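Local coordinates for autoinducer 2-binding protein LsrB (Clostridium saccharobutylicum DSM 13864, PDB 6DSP) that binds the quorum-sensing signal autoinducer-2 in the cleft between the two lobes of a periplasmic binding protein fold, at residues 26-36 with 106-114; 62-72 with 84-95. All blocks are in the same frame, centred on the assembly; numbering follows the deposited sequence.

Interaction 1 (26-36 with 106-114); sequences FIPKLTGNAFF and VTTWDSDVD. With PAV ((2R,4S)-2-methyl-2,3,3,4-tetrahydroxytetrahydrofuran), chain C.
Phe26 sets CE1 over one face of the Trp109 indole, 3.2 Å from NE1, beginning an aromatic cluster of Phe26, Phe35, Phe36 and Trp109 at the carboxyl ends of parallel strands in a periplasmic binding protein fold. One residue on, Ile27 O lies at the indole edge and receives a weak hydrogen bond from Trp109 NE1 at 3.4 Å. Tryptophan suits this place because it is broad and flat, yet has an N-H at its rim for a carbonyl. Lys29 runs out fully extended beyond CG. Its CE packs tightly on Ser111 CB at 3.4 Å, and its NZ donates to O4 of the bound autoinducer (PAV) at 2.8 Å while forming a salt bridge with Asp167. Asn33 then caps helix 34-50 by accepting from Phe35 N through OD1. With CG anti to the backbone N (chi1 178°), the Phe35 ring brings its rim to Trp109 and lays one face against the ligand methyl, C1. The two rims meet CE2 to CZ3 at 3.7 Å, with the planes only 2° apart. Phe36 stands steeply against the indole, planes at 79°. Phenylalanine suits position 35 because its flat apolar face matches the ligand's methyl. Two of the ligand's hydroxyls are taken by Asp110: PAV O3 donates to OD1, and PAV O4 to OD2, each at 2.6 Å. Gln124 also donates to OD1. Beside this grip, Phe36 turns the edge of its ring to the carboxylate, with CZ 3.5 Å from Asp110 OD2.

Interaction 2 (62-72 with 84-95); sequences ASAASQVSVIN and LSSVDAAGVKDA
Gln67 and Val87 are joined by the side-chain amide of the first and the backbone of the second, where two neighbouring helices of a Rossmann-like alpha/beta lobe begin. Helices 64-76 and 89-101 lie side by side on one face of the sheet; the axes of their opening parts, 64-72 and 89-95, approach to 8.8 Å and run nearly parallel, 22° apart. Gln67 CB rests on Val92 CG1 at 4.0 Å, and CG, anti to the carbonyl carbon (chi1 -65°), carries the extended chain toward the segment after strand 81-84, with CD and NE2 near Leu84 CD1. There OE1 accepts from Val87 N at 3.0 Å along an almost straight bond (173°), while NE2 gives a hydrogen to Ser85 O at 2.8 Å, close to the amide's own plane. NE2 also donates to Pro28 O. A glutamine is apt here, since it is long enough to arrive from the helix and has both a donor and an acceptor for the carbonyl of Ser85 and the N-H of Val87.

Around it the packing is mostly apolar. Val92 is a knob in the hole made by Ala64, Gln67, Val68 and Ile71, whose CD1 meets Val92 CG1. Gly91 brings its CA to 4.2 Å from Ala64 CB, and this pair of small residues lets the helix starts come close. Val87 CG2 lies against Ala64 N, and Ala95 CB against Val68 CG1. Ser63 OG accepts from Ser66 N and Asp88 OD2 from Gly91 N, each capping its helix, and Asp88 OD1 is hydrogen-bonded to Thr164. A water joins Asn72 OD1 to Ala95 O. Three bonds fix the rotation of the Gln67 amide, which probably helps hold the backbone of Ser85 and Val87 in place amid mostly apolar contacts.

In the fold
The two contacts sit in the same lobe, their centres about 10 Å apart. Along the chain the order is 26-36, 62-72, 84-95, 106-114, so both segments of interaction 2 fall between those of interaction 1. Strand 81-84 lies in the sheet between strands 23-27 and 105-109, and helix 89-101 leads into strand 105-109. The contacts meet at Ser85: its N lies 3.0 Å from Ile27 O, and its OG 2.7 Å from Asp110 OD2, both probable hydrogen bonds. Interaction 1 thus contributes ligand-binding residues, while interaction 2 packs two helices together beside the sheet and holds Ser85, a second-shell residue that probably helps position the ligand-binding Asp110.

Interaction 1 (26-36 with 106-114)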
loop_
_atom_site.group_PDB
_atom_site.type_symbol
_atom_site.label_atom_id
_atom_site.label_comp_id
_atom_site.label_asym_id
_atom_site.label_seq_id
_atom_site.Cartn_x
_atom_site.Cartn_y
_atom_site.Cartn_z
ATOM N N PHE A 26 0.476 4.620 -15.963
ATOM C CA PHE A 26 0.369 3.962 -14.665
ATOM C C PHE A 26 1.600 4.363 -13.865
ATOM O O PHE A 26 2.732 4.016 -14.243
ATOM C CB PHE A 26 0.290 2.447 -14.886
ATOM C CG PHE A 26 0.098 1.621 -13.628
ATOM C CD1 PHE A 26 -0.903 1.933 -12.714
ATOM C CD2 PHE A 26 0.846 0.478 -13.406
ATOM C CE1 PHE A 26 -1.142 1.095 -11.611
ATOM C CE2 PHE A 26 0.619 -0.330 -12.297
ATOM C CZ PHE A 26 -0.359 -0.003 -11.386
ATOM N N ILE A 27 1.385 5.088 -12.777
ATOM C CA ILE A 27 2.474 5.715 -12.030
ATOM C C ILE A 27 2.559 5.090 -10.638
ATOM O O ILE A 27 1.598 5.175 -9.858
ATOM C CB ILE A 27 2.304 7.240 -11.919
ATOM C CG1 ILE A 27 2.144 7.863 -13.316
ATOM C CG2 ILE A 27 3.498 7.835 -11.144
ATOM C CD1 ILE A 27 1.850 9.355 -13.309
ATOM N N PRO A 28 3.690 4.470 -10.286
ATOM C CA PRO A 28 3.875 3.886 -8.966
ATOM C C PRO A 28 4.479 4.918 -8.018
ATOM O O PRO A 28 4.905 5.997 -8.433
ATOM C CB PRO A 28 4.922 2.805 -9.251
ATOM C CG PRO A 28 5.830 3.463 -10.289
ATOM C CD PRO A 28 4.862 4.216 -11.170
ATOM N N LYS A 29 4.517 4.570 -6.726
ATOM C CA LYS A 29 5.253 5.433 -5.800
ATOM C C LYS A 29 6.734 5.484 -6.151
ATOM O O LYS A 29 7.378 6.526 -5.958
ATOM C CB LYS A 29 5.083 4.955 -4.355
ATOM C CG LYS A 29 3.736 5.191 -3.768
ATOM C CD LYS A 29 3.714 4.758 -2.283
ATOM C CE LYS A 29 2.360 4.899 -1.628
ATOM N NZ LYS A 29 2.427 4.301 -0.257
ATOM N N LEU A 30 7.287 4.376 -6.636
ATOM C CA LEU A 30 8.622 4.300 -7.204
ATOM C C LEU A 30 8.697 3.022 -8.018
ATOM O O LEU A 30 7.937 2.069 -7.770
ATOM C CB LEU A 30 9.711 4.289 -6.117
ATOM C CG LEU A 30 9.901 3.044 -5.236
ATOM C CD1 LEU A 30 11.136 3.210 -4.354
ATOM C CD2 LEU A 30 8.667 2.782 -4.363
ATOM N N THR A 31 9.577 3.016 -9.016
ATOM C CA THR A 31 9.842 1.785 -9.753
ATOM C C THR A 31 10.886 0.942 -9.016
ATOM O O THR A 31 11.547 1.410 -8.090
ATOM C CB THR A 31 10.368 2.098 -11.146
ATOM O OG1 THR A 31 11.536 2.899 -11.026
ATOM C CG2 THR A 31 9.308 2.862 -11.958
ATOM N N GLY A 32 11.013 -0.326 -9.402
ATOM C CA GLY A 32 12.079 -1.143 -8.833
ATOM C C GLY A 32 11.870 -1.611 -7.405
ATOM O O GLY A 32 12.830 -2.007 -6.744
ATOM N N ASN A 33 10.685 -1.456 -6.873
ATOM C CA ASN A 33 10.216 -2.121 -5.672
ATOM C C ASN A 33 9.231 -3.197 -6.104
ATOM O O ASN A 33 8.411 -2.970 -6.999
ATOM C CB ASN A 33 9.502 -1.072 -4.821
ATOM C CG ASN A 33 8.890 -1.634 -3.549
ATOM O OD1 ASN A 33 7.786 -2.186 -3.550
ATOM N ND2 ASN A 33 9.578 -1.426 -2.435
ATOM N N ALA A 34 9.322 -4.360 -5.469
ATOM C CA ALA A 34 8.599 -5.529 -5.944
ATOM C C ALA A 34 7.084 -5.313 -5.985
ATOM O O ALA A 34 6.409 -5.835 -6.873
ATOM C CB ALA A 34 8.944 -6.736 -5.078
ATOM N N PHE A 35 6.521 -4.570 -5.025
ATOM C CA PHE A 35 5.078 -4.330 -5.015
ATOM C C PHE A 35 4.649 -3.674 -6.318
ATOM O O PHE A 35 3.640 -4.068 -6.938
ATOM C CB PHE A 35 4.729 -3.419 -3.839
ATOM C CG PHE A 35 3.274 -3.055 -3.759
ATOM C CD1 PHE A 35 2.329 -3.898 -3.162
ATOM C CD2 PHE A 35 2.837 -1.882 -4.347
ATOM C CE1 PHE A 35 0.981 -3.548 -3.101
ATOM C CE2 PHE A 35 1.491 -1.510 -4.295
ATOM C CZ PHE A 35 0.562 -2.363 -3.686
ATOM N N PHE A 36 5.393 -2.653 -6.738
ATOM C CA PHE A 36 5.023 -1.869 -7.909
ATOM C C PHE A 36 5.343 -2.602 -9.191
ATOM O O PHE A 36 4.575 -2.528 -10.158
ATOM C CB PHE A 36 5.682 -0.493 -7.813
ATOM C CG PHE A 36 5.119 0.284 -6.667
ATOM C CD1 PHE A 36 3.834 0.818 -6.760
ATOM C CD2 PHE A 36 5.779 0.413 -5.461
ATOM C CE1 PHE A 36 3.231 1.457 -5.687
ATOM C CE2 PHE A 36 5.156 1.076 -4.382
ATOM C CZ PHE A 36 3.888 1.611 -4.527
ATOM N N VAL A 106 -8.058 11.402 -14.488
ATOM C CA VAL A 106 -7.191 11.125 -13.344
ATOM C C VAL A 106 -7.857 10.105 -12.424
ATOM O O VAL A 106 -8.981 10.329 -11.948
ATOM C CB VAL A 106 -6.836 12.408 -12.571
ATOM C CG1 VAL A 106 -5.987 12.086 -11.353
ATOM C CG2 VAL A 106 -6.120 13.433 -13.501
ATOM N N THR A 107 -7.163 8.998 -12.175
ATOM C CA THR A 107 -7.585 8.018 -11.177
ATOM C C THR A 107 -6.406 7.720 -10.262
ATOM O O THR A 107 -5.244 8.015 -10.589
ATOM C CB THR A 107 -8.063 6.683 -11.806
ATOM O OG1 THR A 107 -6.984 6.056 -12.511
ATOM C CG2 THR A 107 -9.277 6.882 -12.739
ATOM N N THR A 108 -6.686 7.063 -9.131
ATOM C CA THR A 108 -5.631 6.659 -8.217
ATOM C C THR A 108 -5.754 5.177 -7.877
ATOM O O THR A 108 -6.798 4.552 -8.077
ATOM C CB THR A 108 -5.628 7.498 -6.934
ATOM O OG1 THR A 108 -6.974 7.552 -6.450
ATOM C CG2 THR A 108 -5.141 8.922 -7.221
ATOM N N TRP A 109 -4.681 4.623 -7.324
ATOM C CA TRP A 109 -4.700 3.285 -6.763
ATOM C C TRP A 109 -3.704 3.280 -5.624
ATOM O O TRP A 109 -2.757 4.082 -5.635
ATOM C CB TRP A 109 -4.335 2.253 -7.856
ATOM C CG TRP A 109 -2.873 2.289 -8.258
ATOM C CD1 TRP A 109 -2.219 3.310 -8.923
ATOM C CD2 TRP A 109 -1.878 1.319 -7.941
ATOM N NE1 TRP A 109 -0.863 3.001 -9.042
ATOM C CE2 TRP A 109 -0.627 1.796 -8.430
ATOM C CE3 TRP A 109 -1.914 0.090 -7.281
ATOM C CZ2 TRP A 109 0.564 1.075 -8.281
ATOM C CZ3 TRP A 109 -0.719 -0.635 -7.140
ATOM C CH2 TRP A 109 0.500 -0.138 -7.660
ATOM N N ASP A 110 -3.896 2.365 -4.662
ATOM C CA ASP A 110 -2.918 2.096 -3.599
ATOM C C ASP A 110 -2.872 3.207 -2.554
ATOM O O ASP A 110 -3.314 2.995 -1.418
ATOM C CB ASP A 110 -1.547 1.764 -4.206
ATOM C CG ASP A 110 -0.490 1.507 -3.160
ATOM O OD1 ASP A 110 -0.783 0.731 -2.215
ATOM O OD2 ASP A 110 0.657 2.021 -3.319
ATOM N N SER A 111 -2.401 4.398 -2.912
ATOM C CA SER A 111 -2.369 5.535 -1.994
ATOM C C SER A 111 -3.015 6.745 -2.659
ATOM O O SER A 111 -2.548 7.216 -3.711
ATOM C CB SER A 111 -0.943 5.866 -1.552
ATOM O OG SER A 111 -1.052 6.871 -0.553
ATOM N N ASP A 112 -4.084 7.232 -2.048
ATOM C CA ASP A 112 -4.984 8.193 -2.661
ATOM C C ASP A 112 -4.429 9.621 -2.575
ATOM O O ASP A 112 -3.392 9.891 -1.941
ATOM C CB ASP A 112 -6.336 8.130 -1.935
ATOM C CG ASP A 112 -7.527 8.472 -2.833
ATOM O OD1 ASP A 112 -7.372 8.907 -4.008
ATOM O OD2 ASP A 112 -8.651 8.301 -2.333
ATOM N N VAL A 113 -5.121 10.520 -3.280
ATOM C CA VAL A 113 -4.867 11.956 -3.192
ATOM C C VAL A 113 -6.146 12.645 -2.712
ATOM O O VAL A 113 -7.140 11.975 -2.398
ATOM C CB VAL A 113 -4.404 12.533 -4.552
ATOM C CG1 VAL A 113 -3.161 11.828 -5.001
ATOM C CG2 VAL A 113 -5.523 12.376 -5.593
ATOM N N ASP A 114 -6.178 13.983 -2.704
ATOM C CA ASP A 114 -7.397 14.692 -2.357
ATOM C C ASP A 114 -8.488 14.230 -3.319
ATOM O O ASP A 114 -8.283 14.292 -4.540
ATOM C CB ASP A 114 -7.144 16.194 -2.521
ATOM C CG ASP A 114 -8.318 17.072 -2.121
ATOM O OD1 ASP A 114 -9.455 16.616 -2.187
ATOM O OD2 ASP A 114 -8.054 18.248 -1.785
HETATM O O2 PAV C . 2.323 -1.225 2.152
HETATM C C2 PAV C . 2.500 -0.993 0.739
HETATM C C1 PAV C . 2.526 -2.303 -0.081
HETATM O O5 PAV C . 3.948 -0.501 0.632
HETATM C C5 PAV C . 4.032 0.240 -0.507
HETATM C C4 PAV C . 2.602 0.444 -1.040
HETATM O O4 PAV C . 2.404 1.799 -1.432
HETATM C C3 PAV C . 1.759 -0.004 0.158
HETATM O O3 PAV C . 0.523 -0.507 -0.272
HETATM O O13 PAV C . 1.592 1.066 1.062
#

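Interaction 2 (62-72 with 84-95)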
loop_
_atom_site.group_PDB
_atom_site.type_symbol
_atom_site.label_atom_id
_atom_site.label_comp_id
_atom_site.label_asym_id
_atom_site.label_seq_id
_atom_site.Cartn_x
_atom_site.Cartn_y
_atom_site.Cartn_z
ATOM N N ALA A 62 11.132 7.486 -4.267
ATOM C CA ALA A 62 9.779 7.865 -3.879
ATOM C C ALA A 62 9.825 9.349 -3.549
ATOM O O ALA A 62 10.268 9.738 -2.468
ATOM C CB ALA A 62 9.327 7.027 -2.683
ATOM N N SER A 63 9.333 10.180 -4.464
ATOM C CA SER A 63 9.500 11.631 -4.342
ATOM C C SER A 63 8.312 12.340 -4.979
ATOM O O SER A 63 8.040 12.111 -6.160
ATOM C CB SER A 63 10.778 12.001 -5.099
ATOM O OG SER A 63 10.797 13.380 -5.404
ATOM N N ALA A 64 7.627 13.220 -4.234
ATOM C CA ALA A 64 6.499 13.941 -4.831
ATOM C C ALA A 64 6.950 14.785 -6.021
ATOM O O ALA A 64 6.277 14.812 -7.063
ATOM C CB ALA A 64 5.843 14.849 -3.787
ATOM N N ALA A 65 8.104 15.457 -5.895
ATOM C CA ALA A 65 8.614 16.251 -7.014
ATOM C C ALA A 65 8.845 15.365 -8.244
ATOM O O ALA A 65 8.547 15.767 -9.381
ATOM C CB ALA A 65 9.899 16.971 -6.604
ATOM N N SER A 66 9.370 14.162 -8.047
ATOM C CA SER A 66 9.532 13.269 -9.178
ATOM C C SER A 66 8.191 12.900 -9.771
ATOM O O SER A 66 8.043 12.850 -11.001
ATOM C CB SER A 66 10.242 12.016 -8.779
ATOM O OG SER A 66 10.323 11.183 -9.901
ATOM N N GLN A 67 7.193 12.614 -8.922
ATOM C CA GLN A 67 5.885 12.232 -9.466
ATOM C C GLN A 67 5.256 13.380 -10.248
ATOM O O GLN A 67 4.651 13.143 -11.307
ATOM C CB GLN A 67 4.929 11.733 -8.380
ATOM C CG GLN A 67 5.403 10.438 -7.744
ATOM C CD GLN A 67 4.300 9.809 -6.914
ATOM O OE1 GLN A 67 3.664 10.490 -6.087
ATOM N NE2 GLN A 67 4.036 8.542 -7.135
ATOM N N VAL A 68 5.434 14.638 -9.783
ATOM C CA VAL A 68 4.943 15.777 -10.551
ATOM C C VAL A 68 5.581 15.776 -11.935
ATOM O O VAL A 68 4.901 16.024 -12.937
ATOM C CB VAL A 68 5.234 17.088 -9.800
ATOM C CG1 VAL A 68 4.998 18.284 -10.706
ATOM C CG2 VAL A 68 4.355 17.190 -8.553
ATOM N N SER A 69 6.901 15.519 -12.004
ATOM C CA SER A 69 7.565 15.529 -13.306
ATOM C C SER A 69 7.004 14.430 -14.192
ATOM O O SER A 69 6.805 14.641 -15.399
ATOM C CB SER A 69 9.068 15.303 -13.171
ATOM O OG SER A 69 9.639 15.232 -14.495
ATOM N N VAL A 70 6.755 13.243 -13.627
ATOM C CA VAL A 70 6.200 12.149 -14.419
ATOM C C VAL A 70 4.804 12.505 -14.926
ATOM O O VAL A 70 4.473 12.273 -16.102
ATOM C CB VAL A 70 6.173 10.842 -13.596
ATOM C CG1 VAL A 70 5.418 9.751 -14.327
ATOM C CG2 VAL A 70 7.588 10.374 -13.237
ATOM N N ILE A 71 3.961 13.061 -14.045
ATOM C CA ILE A 71 2.615 13.490 -14.446
ATOM C C ILE A 71 2.698 14.520 -15.571
ATOM O O ILE A 71 2.023 14.383 -16.595
ATOM C CB ILE A 71 1.869 14.080 -13.230
ATOM C CG1 ILE A 71 1.588 12.972 -12.199
ATOM C CG2 ILE A 71 0.578 14.784 -13.678
ATOM C CD1 ILE A 71 1.317 13.538 -10.812
ATOM N N ASN A 72 3.494 15.586 -15.374
ATOM C CA ASN A 72 3.589 16.643 -16.386
ATOM C C ASN A 72 4.042 16.090 -17.724
ATOM O O ASN A 72 3.496 16.478 -18.768
ATOM C CB ASN A 72 4.582 17.703 -15.937
ATOM C CG ASN A 72 4.091 18.550 -14.764
ATOM O OD1 ASN A 72 2.890 18.565 -14.391
ATOM N ND2 ASN A 72 5.038 19.281 -14.191
ATOM N N LEU A 84 -2.493 6.773 -10.618
ATOM C CA LEU A 84 -1.357 7.146 -9.767
ATOM C C LEU A 84 -1.487 6.581 -8.362
ATOM O O LEU A 84 -2.561 6.678 -7.754
ATOM C CB LEU A 84 -1.310 8.694 -9.633
ATOM C CG LEU A 84 -0.386 9.317 -8.589
ATOM C CD1 LEU A 84 1.058 9.131 -8.998
ATOM C CD2 LEU A 84 -0.714 10.774 -8.388
ATOM N N SER A 85 -0.380 6.087 -7.820
ATOM C CA SER A 85 -0.247 5.859 -6.377
ATOM C C SER A 85 0.681 6.941 -5.830
ATOM O O SER A 85 1.846 7.044 -6.248
ATOM C CB SER A 85 0.325 4.480 -6.070
ATOM O OG SER A 85 0.491 4.391 -4.658
ATOM N N SER A 86 0.142 7.772 -4.953
ATOM C CA SER A 86 0.806 9.001 -4.531
ATOM C C SER A 86 1.703 8.807 -3.308
ATOM O O SER A 86 1.279 8.195 -2.315
ATOM C CB SER A 86 -0.294 10.019 -4.227
ATOM O OG SER A 86 0.196 11.151 -3.584
ATOM N N VAL A 87 2.925 9.366 -3.372
ATOM C CA VAL A 87 3.802 9.384 -2.199
ATOM C C VAL A 87 3.443 10.500 -1.223
ATOM O O VAL A 87 3.810 10.416 -0.047
ATOM C CB VAL A 87 5.286 9.460 -2.570
ATOM C CG1 VAL A 87 5.712 8.334 -3.464
ATOM C CG2 VAL A 87 5.611 10.752 -3.194
ATOM N N ASP A 88 2.775 11.548 -1.691
ATOM C CA ASP A 88 2.356 12.685 -0.880
ATOM C C ASP A 88 1.245 13.376 -1.644
ATOM O O ASP A 88 1.481 13.956 -2.726
ATOM C CB ASP A 88 3.486 13.685 -0.640
ATOM C CG ASP A 88 3.005 14.833 0.202
ATOM O OD1 ASP A 88 2.694 14.621 1.383
ATOM O OD2 ASP A 88 2.883 15.940 -0.311
ATOM N N ALA A 89 0.047 13.371 -1.092
ATOM C CA ALA A 89 -1.087 13.888 -1.852
ATOM C C ALA A 89 -0.926 15.366 -2.138
ATOM O O ALA A 89 -1.167 15.821 -3.260
ATOM C CB ALA A 89 -2.388 13.624 -1.094
ATOM N N ALA A 90 -0.557 16.154 -1.130
ATOM C CA ALA A 90 -0.507 17.591 -1.309
ATOM C C ALA A 90 0.463 17.954 -2.416
ATOM O O ALA A 90 0.221 18.898 -3.169
ATOM C CB ALA A 90 -0.128 18.279 0.005
ATOM N N GLY A 91 1.568 17.225 -2.528
ATOM C CA GLY A 91 2.602 17.545 -3.505
ATOM C C GLY A 91 2.260 17.222 -4.931
ATOM O O GLY A 91 3.004 17.635 -5.824
ATOM N N VAL A 92 1.160 16.531 -5.196
ATOM C CA VAL A 92 0.756 16.298 -6.577
ATOM C C VAL A 92 -0.573 16.943 -6.914
ATOM O O VAL A 92 -1.039 16.810 -8.056
ATOM C CB VAL A 92 0.721 14.801 -6.941
ATOM C CG1 VAL A 92 2.133 14.244 -6.946
ATOM C CG2 VAL A 92 -0.231 14.042 -6.017
ATOM N N LYS A 93 -1.191 17.654 -5.971
ATOM C CA LYS A 93 -2.517 18.220 -6.216
ATOM C C LYS A 93 -2.513 19.140 -7.444
ATOM O O LYS A 93 -3.367 19.014 -8.335
ATOM C CB LYS A 93 -3.039 18.939 -4.969
ATOM C CG LYS A 93 -4.485 19.388 -5.067
ATOM C CD LYS A 93 -4.943 20.051 -3.798
ATOM C CE LYS A 93 -6.433 20.327 -3.881
ATOM N NZ LYS A 93 -6.952 21.079 -2.716
ATOM N N ASP A 94 -1.580 20.107 -7.496
ATOM C CA ASP A 94 -1.566 21.064 -8.604
ATOM C C ASP A 94 -1.309 20.372 -9.940
ATOM O O ASP A 94 -1.958 20.690 -10.952
ATOM C CB ASP A 94 -0.510 22.143 -8.387
ATOM C CG ASP A 94 -0.821 23.060 -7.224
ATOM O OD1 ASP A 94 -1.922 23.045 -6.649
ATOM O OD2 ASP A 94 0.079 23.835 -6.874
ATOM N N ALA A 95 -0.395 19.403 -9.975
ATOM C CA ALA A 95 -0.124 18.726 -11.234
ATOM C C ALA A 95 -1.351 17.950 -11.709
ATOM O O ALA A 95 -1.598 17.848 -12.917
ATOM C CB ALA A 95 1.058 17.781 -11.050
HETATM O O HOH W 1 0.271 18.087 -15.179
#